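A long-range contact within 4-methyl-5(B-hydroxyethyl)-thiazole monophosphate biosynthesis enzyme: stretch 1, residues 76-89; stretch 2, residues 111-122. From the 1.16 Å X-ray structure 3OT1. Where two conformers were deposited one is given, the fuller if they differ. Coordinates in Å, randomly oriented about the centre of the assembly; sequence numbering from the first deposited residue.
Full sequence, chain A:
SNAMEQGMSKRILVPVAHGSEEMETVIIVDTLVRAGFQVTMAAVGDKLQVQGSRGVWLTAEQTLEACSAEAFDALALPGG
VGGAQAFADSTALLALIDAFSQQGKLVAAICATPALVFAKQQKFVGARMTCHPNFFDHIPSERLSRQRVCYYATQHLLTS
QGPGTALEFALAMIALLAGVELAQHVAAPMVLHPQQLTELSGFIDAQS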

# COMPACT_ATOMS: atom_id res chain seq x y z
N ALA A 76 3.57 14.84 -4.85
CA ALA A 76 3.04 13.53 -5.23
C ALA A 76 1.56 13.44 -4.86
O ALA A 76 1.20 13.60 -3.68
CB ALA A 76 3.80 12.42 -4.55
N LEU A 77 0.73 13.22 -5.88
CA LEU A 77 -0.71 13.25 -5.73
C LEU A 77 -1.28 11.84 -5.83
O LEU A 77 -1.25 11.22 -6.90
CB LEU A 77 -1.33 14.12 -6.82
CG LEU A 77 -0.84 15.57 -6.90
CD1 LEU A 77 -1.57 16.27 -8.05
CD2 LEU A 77 -1.08 16.31 -5.61
N PRO A 78 -1.83 11.32 -4.72
CA PRO A 78 -2.56 10.06 -4.77
C PRO A 78 -3.82 10.16 -5.64
O PRO A 78 -4.29 11.27 -5.91
CB PRO A 78 -2.92 9.79 -3.30
CG PRO A 78 -1.92 10.63 -2.50
CD PRO A 78 -1.74 11.86 -3.34
N GLY A 79 -4.36 9.01 -5.98
CA GLY A 79 -5.63 8.92 -6.69
C GLY A 79 -6.77 8.60 -5.77
O GLY A 79 -6.85 9.10 -4.64
N GLY A 80 -7.67 7.76 -6.24
CA GLY A 80 -9.01 7.59 -5.66
C GLY A 80 -9.95 8.57 -6.31
O GLY A 80 -9.57 9.72 -6.54
N VAL A 81 -11.18 8.15 -6.60
CA VAL A 81 -12.09 9.00 -7.34
C VAL A 81 -12.54 10.19 -6.52
O VAL A 81 -12.44 11.37 -6.95
CB VAL A 81 -13.26 8.19 -7.88
CG1 VAL A 81 -14.28 9.11 -8.54
CG2 VAL A 81 -12.77 7.13 -8.87
N GLY A 82 -13.03 9.93 -5.31
CA GLY A 82 -13.45 11.03 -4.44
C GLY A 82 -12.31 11.97 -4.08
O GLY A 82 -12.48 13.19 -4.00
N GLY A 83 -11.14 11.42 -3.82
CA GLY A 83 -9.96 12.21 -3.49
C GLY A 83 -9.53 13.08 -4.66
O GLY A 83 -9.23 14.26 -4.47
N ALA A 84 -9.48 12.51 -5.86
CA ALA A 84 -9.12 13.29 -7.04
C ALA A 84 -10.12 14.42 -7.26
O ALA A 84 -9.74 15.54 -7.62
CB ALA A 84 -9.05 12.42 -8.25
N GLN A 85 -11.41 14.16 -7.03
CA GLN A 85 -12.43 15.22 -7.19
C GLN A 85 -12.21 16.31 -6.15
O GLN A 85 -12.34 17.50 -6.42
CB GLN A 85 -13.85 14.65 -7.07
CG GLN A 85 -14.28 13.71 -8.19
CD GLN A 85 -14.56 14.40 -9.51
OE1 GLN A 85 -14.13 15.52 -9.74
NE2 GLN A 85 -15.28 13.72 -10.40
N ALA A 86 -11.88 15.91 -4.92
CA ALA A 86 -11.58 16.88 -3.87
C ALA A 86 -10.37 17.74 -4.25
O ALA A 86 -10.37 18.96 -4.01
CB ALA A 86 -11.34 16.20 -2.53
N PHE A 87 -9.35 17.14 -4.85
CA PHE A 87 -8.21 17.89 -5.34
C PHE A 87 -8.63 18.89 -6.42
O PHE A 87 -8.19 20.05 -6.42
CB PHE A 87 -7.15 16.94 -5.92
CG PHE A 87 -6.37 16.10 -4.91
CD1 PHE A 87 -6.44 16.27 -3.54
CD2 PHE A 87 -5.51 15.12 -5.39
CE1 PHE A 87 -5.68 15.48 -2.69
CE2 PHE A 87 -4.76 14.34 -4.55
CZ PHE A 87 -4.85 14.51 -3.19
N ALA A 88 -9.46 18.44 -7.34
CA ALA A 88 -9.92 19.30 -8.45
C ALA A 88 -10.72 20.49 -7.96
O ALA A 88 -10.71 21.56 -8.60
CB ALA A 88 -10.73 18.49 -9.47
N ASP A 89 -11.40 20.31 -6.83
CA ASP A 89 -12.25 21.32 -6.21
C ASP A 89 -11.51 22.21 -5.21
O ASP A 89 -12.11 23.10 -4.62
CB ASP A 89 -13.43 20.64 -5.48
CG ASP A 89 -14.40 19.92 -6.42
OD1 ASP A 89 -14.48 20.22 -7.63
OD2 ASP A 89 -15.14 19.04 -5.93
N CYS A 111 -3.43 7.19 -10.82
CA CYS A 111 -4.80 6.72 -10.81
C CYS A 111 -5.79 7.75 -11.39
O CYS A 111 -5.60 8.17 -12.53
CB CYS A 111 -5.09 6.31 -9.34
SG CYS A 111 -6.64 5.62 -8.87
N ALA A 112 -6.83 8.13 -10.67
CA ALA A 112 -7.82 9.05 -11.20
C ALA A 112 -7.29 10.47 -11.37
O ALA A 112 -7.87 11.27 -12.11
CB ALA A 112 -9.09 9.07 -10.31
N THR A 113 -6.25 10.83 -10.64
CA THR A 113 -5.86 12.22 -10.55
C THR A 113 -5.45 12.87 -11.87
O THR A 113 -5.86 13.98 -12.13
CB THR A 113 -4.84 12.38 -9.42
OG1 THR A 113 -5.54 12.11 -8.20
CG2 THR A 113 -4.25 13.76 -9.38
N PRO A 114 -4.64 12.20 -12.71
CA PRO A 114 -4.29 12.88 -13.98
C PRO A 114 -5.54 13.18 -14.82
O PRO A 114 -5.55 14.18 -15.55
CB PRO A 114 -3.35 11.88 -14.67
CG PRO A 114 -2.71 11.13 -13.51
CD PRO A 114 -3.86 10.97 -12.53
N ALA A 115 -6.56 12.32 -14.76
CA ALA A 115 -7.81 12.53 -15.50
C ALA A 115 -8.70 13.60 -14.85
O ALA A 115 -9.10 14.57 -15.50
CB ALA A 115 -8.56 11.22 -15.63
N LEU A 116 -9.03 13.41 -13.57
CA LEU A 116 -10.01 14.25 -12.91
C LEU A 116 -9.46 15.58 -12.41
O LEU A 116 -10.25 16.50 -12.16
CB LEU A 116 -10.69 13.50 -11.77
CG LEU A 116 -11.47 12.26 -12.19
CD1 LEU A 116 -12.17 11.65 -10.97
CD2 LEU A 116 -12.46 12.56 -13.30
N VAL A 117 -8.13 15.69 -12.30
CA VAL A 117 -7.49 16.95 -11.93
C VAL A 117 -6.81 17.59 -13.15
O VAL A 117 -7.21 18.68 -13.56
CB VAL A 117 -6.52 16.81 -10.75
CG1 VAL A 117 -5.96 18.20 -10.39
CG2 VAL A 117 -7.23 16.15 -9.56
N PHE A 118 -5.80 16.94 -13.72
CA PHE A 118 -5.02 17.63 -14.75
C PHE A 118 -5.84 17.90 -16.02
O PHE A 118 -5.89 19.04 -16.51
CB PHE A 118 -3.76 16.86 -15.14
CG PHE A 118 -2.79 16.57 -14.02
CD1 PHE A 118 -2.77 17.28 -12.82
CD2 PHE A 118 -1.85 15.55 -14.21
CE1 PHE A 118 -1.84 16.95 -11.84
CE2 PHE A 118 -0.94 15.26 -13.24
CZ PHE A 118 -0.93 15.94 -12.07
N ALA A 119 -6.48 16.86 -16.55
CA ALA A 119 -7.23 17.01 -17.79
C ALA A 119 -8.40 17.97 -17.57
O ALA A 119 -8.62 18.84 -18.42
CB ALA A 119 -7.65 15.67 -18.32
N LYS A 120 -9.08 17.91 -16.43
CA LYS A 120 -10.25 18.77 -16.16
C LYS A 120 -9.94 20.23 -15.82
O LYS A 120 -10.75 21.11 -16.08
CB LYS A 120 -11.12 18.15 -15.05
CG LYS A 120 -11.82 16.86 -15.44
CD LYS A 120 -12.69 17.04 -16.67
N GLN A 121 -8.77 20.51 -15.24
CA GLN A 121 -8.41 21.85 -14.77
C GLN A 121 -7.24 22.46 -15.54
O GLN A 121 -6.60 23.40 -15.07
CB GLN A 121 -8.16 21.82 -13.27
CG GLN A 121 -9.39 21.51 -12.43
CD GLN A 121 -10.47 22.57 -12.55
OE1 GLN A 121 -10.18 23.76 -12.81
NE2 GLN A 121 -11.71 22.16 -12.39
N GLN A 122 -6.99 21.93 -16.73
CA GLN A 122 -5.95 22.44 -17.64
C GLN A 122 -4.60 22.53 -16.97
O GLN A 122 -3.94 23.55 -17.01
CB GLN A 122 -6.32 23.82 -18.22
CG GLN A 122 -7.55 23.80 -19.04
CD GLN A 122 -8.81 23.72 -18.22
OE1 GLN A 122 -8.95 24.41 -17.19
NE2 GLN A 122 -9.74 22.89 -18.65
O HOH W 1 -12.95 16.74 -12.06

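This is a close, nearly parallel packing of two short helices through small and aliphatic side chains, fastened at its N-terminal end by two hydrogen bonds, one from Thr113 near the start of the second helix to the loop before the first, the other between the loops that precede the helices. The axes of helix 81-88 and the helix around 113-119 approach to 8.2 Å at an angle of 14°, and together the stretches bury 598 Å². The register is regular: CA of Ala84 lies 4.9 Å from CA of Thr113, and CA of Ala88 lies 4.9 Å from CA of Val117, so one helical turn on each side keeps the backbones in step.

Alanine suits this spacing. Both Ala84 and Ala88 direct CA-to-CB toward the second helix, and their single methyls reach its atoms directly. Ala84 CB sits 3.9 Å from Ala112 CB, 4.0 Å from Leu116 CB and 3.5 Å from Thr113 OG1, while Ala88 CB comes within 3.4 Å of the carbonyl Leu116 O. Val117, with chi1 t, brings CG2 to 3.2 Å from Ala84 O and 3.7 Å from Phe87 CB, filling the space beside the first helix. Leu116 gives up the largest area to the contact, 78 Å²; its CD1 extends to 4.1 Å from Val81 CG1 and 3.8 Å from Gln85 NE2.

The polar fastening lies where the helices begin. Thr113, chi1 m, donates from OG1 to Pro78 O at 2.7 Å, which satisfies a buried hydroxyl and ties the second helix to the loop after strand 76-77. Its methyl also contributes: Thr113 CG2 packs 3.9 Å from Leu77 CB. Farther along Leu77, CD1 meets Phe118 CE1 at 3.9 Å, the end of the Phe118 side chain coming nearer although its CA-to-CB bond points away.

The second hydrogen bond runs from Gly80 N to Cys111 SG, long at 3.5 Å but almost straight, with an N-H...S angle of 173°. Two glycines lie here, for different reasons. Gly79 leaves room for the close approach: its CA is 3.8 Å from Cys111 CB, and a CB built on Gly79 with ideal geometry would clash with that atom. At Gly80, the N-cap residue, the reason is local: with phi/psi of 89/140, a CB would be jammed against the preceding carbonyl oxygen.

At the exposed margin, water 1 bridges the stretches, donating to Gln85 OE1 at 2.9 Å and to Leu116 O at 2.7 Å. Gln85 starts away from the second helix, but chi1 and chi2, both m, bring its amide back to reach this water.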